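Local coordinates for uncharacterized protein (Bacteroides fragilis, PDB 4FR9) that is of unknown function but adopts a fold resembling the beta-lactamase inhibitor protein BLIP and is grouped with PepSY-like domains, at residues Gln14-Ala19 against Val52-Asn57; Thr65-Asn68 against Asn72-Pro75; Val95-Pro100 against Glu106-Val111. One frame throughout, in Å; residues are numbered along the deposited sequence. Where two conformers were deposited one is given.

Contact 1 (Gln14-Ala19 against Val52-Asn57); sequences QAIQDA and VWFDAN
Ile16 and Ala19 of the short helix 14-19 pack on Phe54 of strand 52-54, an apolar helix-on-sheet contact near one margin of the antiparallel sheet. The evidence is entirely one of side-chain packing: no hydrogen bond passes between the two segments, the closest alpha carbons are 7.2 Å apart (Ile16 CA to Phe54 CA), and the summed buried area is a modest 199 Å². Phe54 is the receiving surface. Its CB points at the helix and CG stands anti to the carbonyl carbon, beside the backbone N (chi1 -61°), which brings the ring against Ile16 and Ala19, about one helical turn apart. Ala19 CB reaches Phe54 CE2 at 3.8 Å, and Ile16 CG2 lies 4.3 Å from Phe54 CG, two bonds round the ring from CE2; both methyls come in obliquely. The second arm of Ile16 runs beyond the ring, bringing CD1 within 3.9 Å of Asp55 O. The nearby polar group is Asp55: its OD1 accepts a weak bond from Asn57 N, bent to 127°, and another from Asn59 N, so one carboxylate oxygen braces the bend that leads into strand 60-67. Remote from the Phe54 ring, an i to i+4 bond within the helix runs from Gln14 NE2 to Asp18 OD1 at 2.9 Å; NE2 meets the carboxylate from above its plane, and Asp18 OD1 lies in the plane of the Gln14 amide. The surroundings complete the apolar pocket of Ile16, which also touches Trp32, Ala58 and Tyr39. Phe54 is backbone-paired with Tyr39, while Trp53 is paired with strand 60-67 and meets Trp141 and Tyr38; helix 14-19 thus rests where strand 52-54 lies between strands 39-41 and 60-67.

Contact 2 (Thr65-Asn68 against Asn72-Pro75); sequences TELN and NLPP
Asn72 meets Leu67 and Asn68 through successive atoms of its side chain, folding the segment after strand 60-67 back toward the strand. At its base, Asn72 CB faces Leu67 CB at 4.0 Å, an apolar touch matching the closest backbone approach, 6.2 Å between Leu67 CA and Asn72 CA. The next torsion places CG anti to the carbonyl carbon and beside the backbone N (chi1 -63°), sending the amide toward the backbone of Asn68. CG itself stays 3.9 Å from Asn68 N. At the tip, Asn72 OD1 accepts the hydrogen bond from Asn68 N at 2.9 Å. The bond is bent, with an N-H...O angle of 137°, and the donor is tilted 23° from the carbonyl plane. The same oxygen also lies 3.3 Å from Asn68 CB. A side-chain acceptor thereby satisfies a backbone N-H four residues earlier, next to Leu67. Alongside this polar link, Leu67 builds the apolar half: its CD1 packs 3.9 Å from Asn72 O and 4.2 Å from Leu73 CD2. Leu73 continues inward onto Val94 of strand 90-98 and onto Phe107 and Val109 of strand 105-112, while Arg48 touches Leu67, Asn68 and Asn72. The buried leucines and the more accessible asparagines divide the contact into an inner and an outer part. Pro74 occupies the N-cap position of helix 75-83, and Pro75, in the first turn, lacks an N-H that such a position would not need. This is a compact strand-to-helix connection, one that delivers a helix onto an antiparallel sheet in keeping with the BLIP-like, PepSY-related fold.

Contact 3 (Val95-Pro100 against Glu106-Val111); sequences VILEYP and EFVVTV
Backbone hydrogen bonds join Val95 to Val108 and Leu97 to Glu106, and each of these antiparallel pairs carries two. Val95 N donates to Val108 O at 3.0 Å, and Val108 N returns the bond to Val95 O at 2.8 Å. Leu97 and Glu106 exchange bonds of similar length and near-linear geometry. Between them lies the non-hydrogen-bonded pair Ile96-Phe107, whose alpha carbons are 4.6 Å apart; here CA-H...O contacts supplement the ladder, for instance Phe107 CA to Val95 O at 3.5 Å. The segment axes are 148° apart in direction, so the pairing is antiparallel with a clear twist. Such a ladder identifies the beta hairpin of strands 90-98 and 105-112, central in the sheet of this BLIP-like protein, with strand 60-67 adjoining one arm and strand 118-121 the other. Apolar packing differs on the two faces. On one, Ile96, described in one of its two deposited conformers, lies alongside Phe107: CG1 is 3.8 Å from Phe107 CE1, while CG2 sits over one ring face. CG2 stands anti to the backbone N, while CG1 lies beside that N (chi1 -41°). Phe107 also touches Val77 of helix 75-83. On the other face, Leu97 CD1 crosses to Val108 CG2 at 3.7 Å, and Val95 CG2 packs against Val108 CB at 3.8 Å. The polar side-chain interaction links Tyr99, past the last paired residue of its strand, to Glu106: Tyr99 OH donates to Glu106 OE1 at 2.7 Å. In the Glu106 conformer described, OE1 lies at the ring edge near its plane, yet the hydroxyl comes from above the carboxylate, whose plane is turned 71° from the ring. Arg143 engages both partners, forming a salt bridge with Glu106 OE2 and a cation-pi contact with Tyr99.

All three contacts reach one antiparallel sheet, in which strands 52-54, 60-67, 90-98 and 105-112 are successive neighbours. Contacts 2 and 3 are directly coupled: their centres lie 9 Å apart, and Thr65 N is 2.8 Å from Ile96 O, a probable hydrogen bond. Their apolar parts also meet, with Leu67 CD1 3.5 Å from Ile96 CG1 and Pro74 CG 3.5 Å from Phe107 CZ. Contact 1 touches neither. Its centre is 26 Å from that of contact 2, across the middle of the chain, and 21 Å from that of contact 3; strand 60-67 follows strand 52-54 and links it to this pair.

Contact 1 (Gln14-Ala19 against Val52-Asn57)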
ATOM      1  N   GLN A  14     -21.720  -0.225   9.651  1.00 23.29           N
ATOM      2  CA  GLN A  14     -21.084  -0.533  10.904  1.00 22.54           C
ATOM      3  C   GLN A  14     -20.221  -1.800  10.763  1.00 21.43           C
ATOM      4  O   GLN A  14     -19.168  -1.894  11.382  1.00 22.00           O
ATOM      5  CB  GLN A  14     -22.112  -0.694  12.039  1.00 24.42           C
ATOM      6  CG  GLN A  14     -21.455  -0.776  13.388  1.00 26.79           C
ATOM      7  CD  GLN A  14     -20.676   0.481  13.754  1.00 31.31           C
ATOM      8  OE1 GLN A  14     -21.193   1.609  13.621  1.00 35.65           O
ATOM      9  NE2 GLN A  14     -19.451   0.309  14.238  1.00 29.60           N
ATOM     10  N   ALA A  15     -20.663  -2.752   9.951  1.00 21.49           N
ATOM     11  CA  ALA A  15     -19.905  -3.981   9.746  1.00 20.57           C
ATOM     12  C   ALA A  15     -18.502  -3.688   9.169  1.00 20.42           C
ATOM     13  O   ALA A  15     -17.528  -4.309   9.585  1.00 20.83           O
ATOM     14  CB  ALA A  15     -20.648  -4.943   8.858  1.00 22.64           C
ATOM     15  N   ILE A  16     -18.406  -2.772   8.213  1.00 19.90           N
ATOM     16  CA  ILE A  16     -17.123  -2.393   7.681  1.00 19.48           C
ATOM     17  C   ILE A  16     -16.274  -1.741   8.748  1.00 18.98           C
ATOM     18  O   ILE A  16     -15.079  -2.032   8.878  1.00 19.93           O
ATOM     19  CB  ILE A  16     -17.303  -1.476   6.442  1.00 19.82           C
ATOM     20  CG1 ILE A  16     -17.791  -2.263   5.229  1.00 22.52           C
ATOM     21  CG2 ILE A  16     -15.982  -0.784   6.114  1.00 21.08           C
ATOM     22  CD1 ILE A  16     -18.190  -1.399   4.008  1.00 25.12           C
ATOM     23  N   GLN A  17     -16.869  -0.835   9.533  1.00 20.74           N
ATOM     24  CA  GLN A  17     -16.154  -0.176  10.612  1.00 20.41           C
ATOM     25  C   GLN A  17     -15.652  -1.177  11.653  1.00 19.73           C
ATOM     26  O   GLN A  17     -14.526  -1.066  12.130  1.00 21.43           O
ATOM     27  CB  GLN A  17     -16.987   0.918  11.241  1.00 21.45           C
ATOM     28  CG  GLN A  17     -17.419   1.958  10.202  1.00 22.90           C
ATOM     29  CD  GLN A  17     -18.177   3.066  10.818  1.00 27.73           C
ATOM     30  OE1 GLN A  17     -17.671   3.701  11.737  1.00 28.42           O
ATOM     31  NE2 GLN A  17     -19.385   3.337  10.303  1.00 29.93           N
ATOM     32  N   ASP A  18     -16.507  -2.145  12.000  1.00 21.40           N
ATOM     33  CA  ASP A  18     -16.128  -3.192  12.944  1.00 20.96           C
ATOM     34  C   ASP A  18     -15.011  -4.095  12.419  1.00 21.28           C
ATOM     35  O   ASP A  18     -14.148  -4.545  13.188  1.00 22.31           O
ATOM     36  CB  ASP A  18     -17.343  -4.066  13.281  1.00 21.95           C
ATOM     37  CG  ASP A  18     -18.407  -3.345  14.095  1.00 23.69           C
ATOM     38  OD1 ASP A  18     -18.114  -2.273  14.685  1.00 26.37           O
ATOM     39  OD2 ASP A  18     -19.533  -3.881  14.081  1.00 26.82           O
ATOM     40  N   ALA A  19     -15.022  -4.339  11.114  1.00 20.85           N
ATOM     41  CA  ALA A  19     -13.991  -5.143  10.485  1.00 20.42           C
ATOM     42  C   ALA A  19     -12.641  -4.448  10.577  1.00 20.14           C
ATOM     43  O   ALA A  19     -11.625  -5.088  10.869  1.00 22.44           O
ATOM     44  CB  ALA A  19     -14.373  -5.429   9.024  1.00 22.09           C
ATOM     45  N   VAL A  52      -6.517   1.278   4.305  1.00 17.15           N
ATOM     46  CA  VAL A  52      -7.036  -0.061   4.516  1.00 16.53           C
ATOM     47  C   VAL A  52      -8.297  -0.254   3.687  1.00 16.28           C
ATOM     48  O   VAL A  52      -9.266   0.503   3.846  1.00 17.54           O
ATOM     49  CB  VAL A  52      -7.302  -0.328   6.015  1.00 17.97           C
ATOM     50  CG1 VAL A  52      -7.618  -1.817   6.222  1.00 18.41           C
ATOM     51  CG2 VAL A  52      -6.126   0.116   6.874  1.00 20.45           C
ATOM     52  N   TRP A  53      -8.285  -1.237   2.799  1.00 16.08           N
ATOM     53  CA  TRP A  53      -9.318  -1.411   1.783  1.00 15.89           C
ATOM     54  C   TRP A  53     -10.243  -2.582   2.115  1.00 15.84           C
ATOM     55  O   TRP A  53      -9.780  -3.676   2.421  1.00 16.35           O
ATOM     56  CB  TRP A  53      -8.673  -1.706   0.434  1.00 16.27           C
ATOM     57  CG  TRP A  53      -7.834  -0.609  -0.141  1.00 16.38           C
ATOM     58  CD1 TRP A  53      -6.625  -0.159   0.281  1.00 16.46           C
ATOM     59  CD2 TRP A  53      -8.144   0.140  -1.326  1.00 15.80           C
ATOM     60  NE1 TRP A  53      -6.197   0.878  -0.520  1.00 16.76           N
ATOM     61  CE2 TRP A  53      -7.092   1.045  -1.538  1.00 16.12           C
ATOM     62  CE3 TRP A  53      -9.220   0.130  -2.223  1.00 16.87           C
ATOM     63  CZ2 TRP A  53      -7.087   1.931  -2.604  1.00 17.34           C
ATOM     64  CZ3 TRP A  53      -9.211   0.985  -3.271  1.00 17.90           C
ATOM     65  CH2 TRP A  53      -8.145   1.867  -3.463  1.00 18.14           C
ATOM     66  N   PHE A  54     -11.547  -2.343   1.963  1.00 16.44           N
ATOM     67  CA  PHE A  54     -12.607  -3.320   2.182  1.00 17.19           C
ATOM     68  C   PHE A  54     -13.542  -3.348   1.014  1.00 17.16           C
ATOM     69  O   PHE A  54     -13.794  -2.326   0.382  1.00 18.33           O
ATOM     70  CB  PHE A  54     -13.434  -3.018   3.449  1.00 17.86           C
ATOM     71  CG  PHE A  54     -12.612  -3.032   4.688  1.00 17.90           C
ATOM     72  CD1 PHE A  54     -11.918  -1.923   5.081  1.00 19.48           C
ATOM     73  CD2 PHE A  54     -12.501  -4.195   5.439  1.00 17.95           C
ATOM     74  CE1 PHE A  54     -11.129  -1.961   6.190  1.00 19.85           C
ATOM     75  CE2 PHE A  54     -11.685  -4.222   6.573  1.00 19.61           C
ATOM     76  CZ  PHE A  54     -10.999  -3.113   6.936  1.00 19.81           C
ATOM     77  N   ASP A  55     -14.105  -4.527   0.761  1.00 17.62           N
ATOM     78  CA  ASP A  55     -15.211  -4.629  -0.170  1.00 18.17           C
ATOM     79  C   ASP A  55     -16.554  -4.443   0.522  1.00 18.24           C
ATOM     80  O   ASP A  55     -16.612  -4.216   1.748  1.00 19.29           O
ATOM     81  CB  ASP A  55     -15.129  -5.938  -0.977  1.00 19.42           C
ATOM     82  CG  ASP A  55     -15.385  -7.188  -0.183  1.00 20.22           C
ATOM     83  OD1 ASP A  55     -15.925  -7.138   0.922  1.00 20.19           O
ATOM     84  OD2 ASP A  55     -15.014  -8.269  -0.724  1.00 22.70           O
ATOM     85  N   ALA A  56     -17.625  -4.529  -0.266  1.00 20.28           N
ATOM     86  CA  ALA A  56     -18.956  -4.303   0.256  1.00 21.76           C
ATOM     87  C   ALA A  56     -19.415  -5.366   1.234  1.00 22.12           C
ATOM     88  O   ALA A  56     -20.390  -5.155   1.988  1.00 24.97           O
ATOM     89  CB  ALA A  56     -19.971  -4.153  -0.899  1.00 24.13           C
ATOM     90  N   ASN A  57     -18.757  -6.512   1.236  1.00 20.75           N
ATOM     91  CA  ASN A  57     -19.035  -7.575   2.210  1.00 19.61           C
ATOM     92  C   ASN A  57     -18.216  -7.384   3.505  1.00 18.43           C
ATOM     93  O   ASN A  57     -18.145  -8.291   4.317  1.00 18.61           O
ATOM     94  CB  ASN A  57     -18.732  -8.949   1.651  1.00 22.24           C
ATOM     95  CG  ASN A  57     -19.732  -9.442   0.631  1.00 27.14           C
ATOM     96  OD1 ASN A  57     -20.889  -9.086   0.667  1.00 31.35           O
ATOM     97  ND2 ASN A  57     -19.271 -10.332  -0.259  1.00 35.45           N
TER

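Contact 2 (Thr65-Asn68 against Asn72-Pro75)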
ATOM      1  N   THR A  65       0.884   0.739   3.579  1.00 16.99           N
ATOM      2  CA  THR A  65       1.549   1.445   4.668  1.00 17.73           C
ATOM      3  C   THR A  65       2.647   2.324   4.108  1.00 17.75           C
ATOM      4  O   THR A  65       3.509   1.841   3.362  1.00 18.76           O
ATOM      5  CB  THR A  65       2.139   0.462   5.666  1.00 20.72           C
ATOM      6  OG1 THR A  65       1.085  -0.358   6.191  1.00 21.68           O
ATOM      7  CG2 THR A  65       2.847   1.186   6.800  1.00 23.08           C
ATOM      8  N   GLU A  66       2.648   3.595   4.480  1.00 18.53           N
ATOM      9  CA  GLU A  66       3.696   4.491   4.070  0.50 19.28           C
ATOM     10  C   GLU A  66       4.971   4.274   4.911  1.00 20.26           C
ATOM     11  O   GLU A  66       4.909   4.220   6.130  1.00 22.02           O
ATOM     12  CB  GLU A  66       3.199   5.929   4.197  0.50 21.29           C
ATOM     13  CG  GLU A  66       4.172   6.961   3.738  0.50 25.90           C
ATOM     14  CD  GLU A  66       4.468   6.830   2.271  0.50 34.21           C
ATOM     15  OE1 GLU A  66       3.543   7.018   1.445  0.50 43.80           O
ATOM     16  OE2 GLU A  66       5.624   6.522   1.947  0.50 31.24           O
ATOM     17  N   LEU A  67       6.106   4.110   4.231  1.00 19.46           N
ATOM     18  CA  LEU A  67       7.413   4.014   4.888  1.00 21.46           C
ATOM     19  C   LEU A  67       8.188   5.312   4.582  1.00 24.09           C
ATOM     20  O   LEU A  67       7.908   6.021   3.643  1.00 28.06           O
ATOM     21  CB  LEU A  67       8.165   2.776   4.406  1.00 21.26           C
ATOM     22  CG  LEU A  67       7.546   1.438   4.821  1.00 21.49           C
ATOM     23  CD1 LEU A  67       8.420   0.268   4.324  1.00 23.00           C
ATOM     24  CD2 LEU A  67       7.213   1.303   6.327  1.00 23.91           C
ATOM     25  N   ASN A  68       9.141   5.658   5.419  1.00 28.94           N
ATOM     26  CA  ASN A  68       9.745   7.032   5.293  1.00 31.44           C
ATOM     27  C   ASN A  68      10.876   7.044   4.225  1.00 27.84           C
ATOM     28  O   ASN A  68      11.171   8.056   3.569  1.00 29.88           O
ATOM     29  CB  ASN A  68      10.287   7.562   6.644  1.00 34.63           C
ATOM     30  CG  ASN A  68       9.210   7.658   7.741  1.00 42.49           C
ATOM     31  OD1 ASN A  68       8.029   7.910   7.455  1.00 48.22           O
ATOM     32  ND2 ASN A  68       9.631   7.477   9.007  1.00 43.51           N
ATOM     33  N   ASN A  72      13.732   1.959   5.946  1.00 17.48           N
ATOM     34  CA  ASN A  72      12.656   1.253   6.635  1.00 18.99           C
ATOM     35  C   ASN A  72      12.329  -0.096   6.019  1.00 17.82           C
ATOM     36  O   ASN A  72      11.447  -0.785   6.508  1.00 20.70           O
ATOM     37  CB  ASN A  72      11.403   2.122   6.678  1.00 19.88           C
ATOM     38  CG  ASN A  72      11.616   3.392   7.461  1.00 24.52           C
ATOM     39  OD1 ASN A  72      11.262   4.472   6.987  1.00 31.35           O
ATOM     40  ND2 ASN A  72      12.203   3.271   8.642  1.00 29.45           N
ATOM     41  N   LEU A  73      13.016  -0.461   4.936  1.00 16.87           N
ATOM     42  CA  LEU A  73      12.832  -1.773   4.317  1.00 17.00           C
ATOM     43  C   LEU A  73      13.538  -2.824   5.150  1.00 16.56           C
ATOM     44  O   LEU A  73      14.583  -2.543   5.754  1.00 18.37           O
ATOM     45  CB  LEU A  73      13.410  -1.781   2.922  1.00 16.44           C
ATOM     46  CG  LEU A  73      12.733  -0.864   1.924  1.00 16.77           C
ATOM     47  CD1 LEU A  73      13.546  -0.745   0.636  1.00 19.17           C
ATOM     48  CD2 LEU A  73      11.291  -1.342   1.680  1.00 19.44           C
ATOM     49  N   PRO A  74      13.021  -4.063   5.154  1.00 17.12           N
ATOM     50  CA  PRO A  74      13.739  -5.152   5.835  1.00 17.95           C
ATOM     51  C   PRO A  74      15.093  -5.389   5.160  1.00 16.34           C
ATOM     52  O   PRO A  74      15.264  -5.092   3.965  1.00 15.90           O
ATOM     53  CB  PRO A  74      12.823  -6.371   5.679  1.00 22.33           C
ATOM     54  CG  PRO A  74      11.726  -5.970   4.834  1.00 20.84           C
ATOM     55  CD  PRO A  74      11.755  -4.498   4.586  1.00 17.38           C
ATOM     56  N   PRO A  75      16.032  -5.982   5.888  1.00 15.44           N
ATOM     57  CA  PRO A  75      17.373  -6.204   5.359  1.00 15.83           C
ATOM     58  C   PRO A  75      17.442  -6.825   3.945  1.00 15.27           C
ATOM     59  O   PRO A  75      18.167  -6.342   3.096  1.00 15.26           O
ATOM     60  CB  PRO A  75      18.012  -7.065   6.441  1.00 17.08           C
ATOM     61  CG  PRO A  75      17.364  -6.561   7.676  1.00 17.49           C
ATOM     62  CD  PRO A  75      15.948  -6.320   7.312  1.00 17.13           C
TER

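Contact 3 (Val95-Pro100 against Glu106-Val111)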
ATOM      1  N   VAL A  95       6.629   2.114   0.112  1.00 15.95           N
ATOM      2  CA  VAL A  95       5.422   1.649   0.797  1.00 16.47           C
ATOM      3  C   VAL A  95       5.458   0.143   0.947  1.00 15.83           C
ATOM      4  O   VAL A  95       6.206  -0.546   0.248  1.00 16.67           O
ATOM      5  CB  VAL A  95       4.101   2.107   0.107  1.00 17.69           C
ATOM      6  CG1 VAL A  95       4.070   3.636  -0.093  1.00 19.08           C
ATOM      7  CG2 VAL A  95       3.900   1.400  -1.214  1.00 17.82           C
ATOM      8  N   ILE A  96       4.591  -0.364   1.811  1.00 15.94           N
ATOM      9  CA  ILE A  96       4.291  -1.777   1.939  0.50 14.48           C
ATOM     10  C   ILE A  96       2.858  -2.023   1.490  1.00 15.83           C
ATOM     11  O   ILE A  96       1.964  -1.252   1.867  1.00 17.89           O
ATOM     12  CB  ILE A  96       4.329  -2.311   3.373  0.50 15.23           C
ATOM     13  CG1 ILE A  96       5.507  -1.719   4.132  0.50 14.82           C
ATOM     14  CG2 ILE A  96       4.440  -3.871   3.343  0.50 15.56           C
ATOM     15  CD1 ILE A  96       5.611  -2.215   5.570  0.50 18.13           C
ATOM     16  N   LEU A  97       2.626  -3.058   0.678  1.00 14.95           N
ATOM     17  CA  LEU A  97       1.307  -3.541   0.325  1.00 15.01           C
ATOM     18  C   LEU A  97       1.134  -4.913   0.909  1.00 15.25           C
ATOM     19  O   LEU A  97       1.968  -5.786   0.716  1.00 16.15           O
ATOM     20  CB  LEU A  97       1.122  -3.561  -1.184  1.00 15.61           C
ATOM     21  CG  LEU A  97       1.292  -2.219  -1.901  1.00 15.88           C
ATOM     22  CD1 LEU A  97       1.256  -2.376  -3.423  1.00 16.31           C
ATOM     23  CD2 LEU A  97       0.294  -1.182  -1.424  1.00 19.40           C
ATOM     24  N   GLU A  98       0.048  -5.105   1.666  1.00 15.55           N
ATOM     25  CA  GLU A  98      -0.280  -6.370   2.253  1.00 15.67           C
ATOM     26  C   GLU A  98      -1.647  -6.824   1.787  1.00 15.59           C
ATOM     27  O   GLU A  98      -2.545  -6.005   1.616  1.00 16.62           O
ATOM     28  CB  GLU A  98      -0.253  -6.272   3.771  1.00 17.00           C
ATOM     29  CG  GLU A  98       1.128  -6.047   4.347  1.00 18.32           C
ATOM     30  CD  GLU A  98       1.094  -5.822   5.821  1.00 21.75           C
ATOM     31  OE1 GLU A  98       0.739  -4.706   6.227  1.00 25.27           O
ATOM     32  OE2 GLU A  98       1.410  -6.791   6.558  1.00 28.62           O
ATOM     33  N   TYR A  99      -1.789  -8.130   1.574  1.00 16.18           N
ATOM     34  CA  TYR A  99      -2.959  -8.731   0.964  1.00 16.89           C
ATOM     35  C   TYR A  99      -3.351 -10.002   1.691  1.00 17.16           C
ATOM     36  O   TYR A  99      -2.523 -10.646   2.348  1.00 18.85           O
ATOM     37  CB  TYR A  99      -2.626  -9.140  -0.449  1.00 17.50           C
ATOM     38  CG  TYR A  99      -2.074  -8.058  -1.333  1.00 16.13           C
ATOM     39  CD1 TYR A  99      -0.708  -7.828  -1.416  1.00 16.14           C
ATOM     40  CD2 TYR A  99      -2.900  -7.276  -2.118  1.00 16.95           C
ATOM     41  CE1 TYR A  99      -0.207  -6.872  -2.253  1.00 16.92           C
ATOM     42  CE2 TYR A  99      -2.391  -6.314  -2.957  1.00 17.00           C
ATOM     43  CZ  TYR A  99      -1.036  -6.134  -3.061  1.00 15.68           C
ATOM     44  OH  TYR A  99      -0.513  -5.227  -3.946  1.00 17.65           O
ATOM     45  N   PRO A 100      -4.602 -10.438   1.496  1.00 17.48           N
ATOM     46  CA  PRO A 100      -5.055 -11.691   2.079  1.00 18.43           C
ATOM     47  C   PRO A 100      -4.639 -12.966   1.327  1.00 20.35           C
ATOM     48  O   PRO A 100      -4.963 -14.069   1.781  1.00 23.52           O
ATOM     49  CB  PRO A 100      -6.600 -11.559   2.077  1.00 19.50           C
ATOM     50  CG  PRO A 100      -6.879 -10.644   0.946  1.00 18.69           C
ATOM     51  CD  PRO A 100      -5.729  -9.650   0.944  1.00 18.22           C
ATOM     52  N   GLU A 106       4.210  -7.120  -0.331  1.00 15.93           N
ATOM     53  CA  GLU A 106       5.046  -6.528  -1.409  0.50 15.66           C
ATOM     54  C   GLU A 106       5.612  -5.234  -0.845  1.00 15.04           C
ATOM     55  O   GLU A 106       4.858  -4.433  -0.297  1.00 18.55           O
ATOM     56  CB  GLU A 106       4.231  -6.124  -2.658  0.50 15.72           C
ATOM     57  CG  GLU A 106       3.659  -7.297  -3.489  0.50 14.83           C
ATOM     58  CD  GLU A 106       2.542  -6.920  -4.434  0.50 15.75           C
ATOM     59  OE1 GLU A 106       2.049  -5.784  -4.392  0.50 16.16           O
ATOM     60  OE2 GLU A 106       2.153  -7.828  -5.207  0.50 17.66           O
ATOM     61  N   PHE A 107       6.893  -4.991  -1.009  1.00 14.48           N
ATOM     62  CA  PHE A 107       7.506  -3.689  -0.708  1.00 14.64           C
ATOM     63  C   PHE A 107       7.698  -2.968  -2.031  1.00 14.47           C
ATOM     64  O   PHE A 107       8.308  -3.520  -2.950  1.00 17.18           O
ATOM     65  CB  PHE A 107       8.842  -3.892  -0.022  1.00 15.33           C
ATOM     66  CG  PHE A 107       8.710  -4.470   1.328  1.00 15.80           C
ATOM     67  CD1 PHE A 107       8.507  -3.626   2.434  1.00 17.79           C
ATOM     68  CD2 PHE A 107       8.733  -5.818   1.539  1.00 16.60           C
ATOM     69  CE1 PHE A 107       8.330  -4.147   3.687  1.00 18.74           C
ATOM     70  CE2 PHE A 107       8.553  -6.348   2.825  1.00 19.75           C
ATOM     71  CZ  PHE A 107       8.365  -5.500   3.884  1.00 18.98           C
ATOM     72  N   VAL A 108       7.205  -1.734  -2.130  1.00 14.68           N
ATOM     73  CA  VAL A 108       7.212  -1.002  -3.373  1.00 14.56           C
ATOM     74  C   VAL A 108       8.094   0.217  -3.219  1.00 14.72           C
ATOM     75  O   VAL A 108       7.815   1.092  -2.396  1.00 15.85           O
ATOM     76  CB  VAL A 108       5.813  -0.607  -3.847  1.00 16.34           C
ATOM     77  CG1 VAL A 108       5.904   0.001  -5.219  1.00 18.12           C
ATOM     78  CG2 VAL A 108       4.861  -1.809  -3.850  1.00 18.53           C
ATOM     79  N   VAL A 109       9.143   0.259  -4.018  1.00 14.60           N
ATOM     80  CA  VAL A 109      10.058   1.390  -4.062  1.00 15.40           C
ATOM     81  C   VAL A 109       9.818   2.116  -5.387  1.00 15.83           C
ATOM     82  O   VAL A 109       9.972   1.509  -6.448  1.00 16.48           O
ATOM     83  CB  VAL A 109      11.536   0.953  -3.948  1.00 16.59           C
ATOM     84  CG1 VAL A 109      12.477   2.186  -3.943  1.00 18.27           C
ATOM     85  CG2 VAL A 109      11.752   0.129  -2.719  1.00 18.13           C
ATOM     86  N   THR A 110       9.400   3.384  -5.325  1.00 17.26           N
ATOM     87  CA  THR A 110       9.192   4.192  -6.515  1.00 18.34           C
ATOM     88  C   THR A 110      10.453   4.970  -6.788  1.00 17.75           C
ATOM     89  O   THR A 110      10.919   5.702  -5.920  1.00 20.02           O
ATOM     90  CB  THR A 110       8.031   5.175  -6.342  1.00 19.48           C
ATOM     91  OG1 THR A 110       6.871   4.473  -5.904  1.00 21.47           O
ATOM     92  CG2 THR A 110       7.782   5.944  -7.610  1.00 22.57           C
ATOM     93  N   VAL A 111      11.014   4.788  -7.978  1.00 18.21           N
ATOM     94  CA  VAL A 111      12.257   5.398  -8.395  1.00 19.70           C
ATOM     95  C   VAL A 111      12.048   6.189  -9.684  1.00 21.61           C
ATOM     96  O   VAL A 111      11.175   5.879 -10.487  1.00 22.42           O
ATOM     97  CB  VAL A 111      13.398   4.374  -8.586  1.00 19.53           C
ATOM     98  CG1 VAL A 111      13.916   3.862  -7.264  1.00 21.65           C
ATOM     99  CG2 VAL A 111      12.986   3.255  -9.506  1.00 21.95           C
TER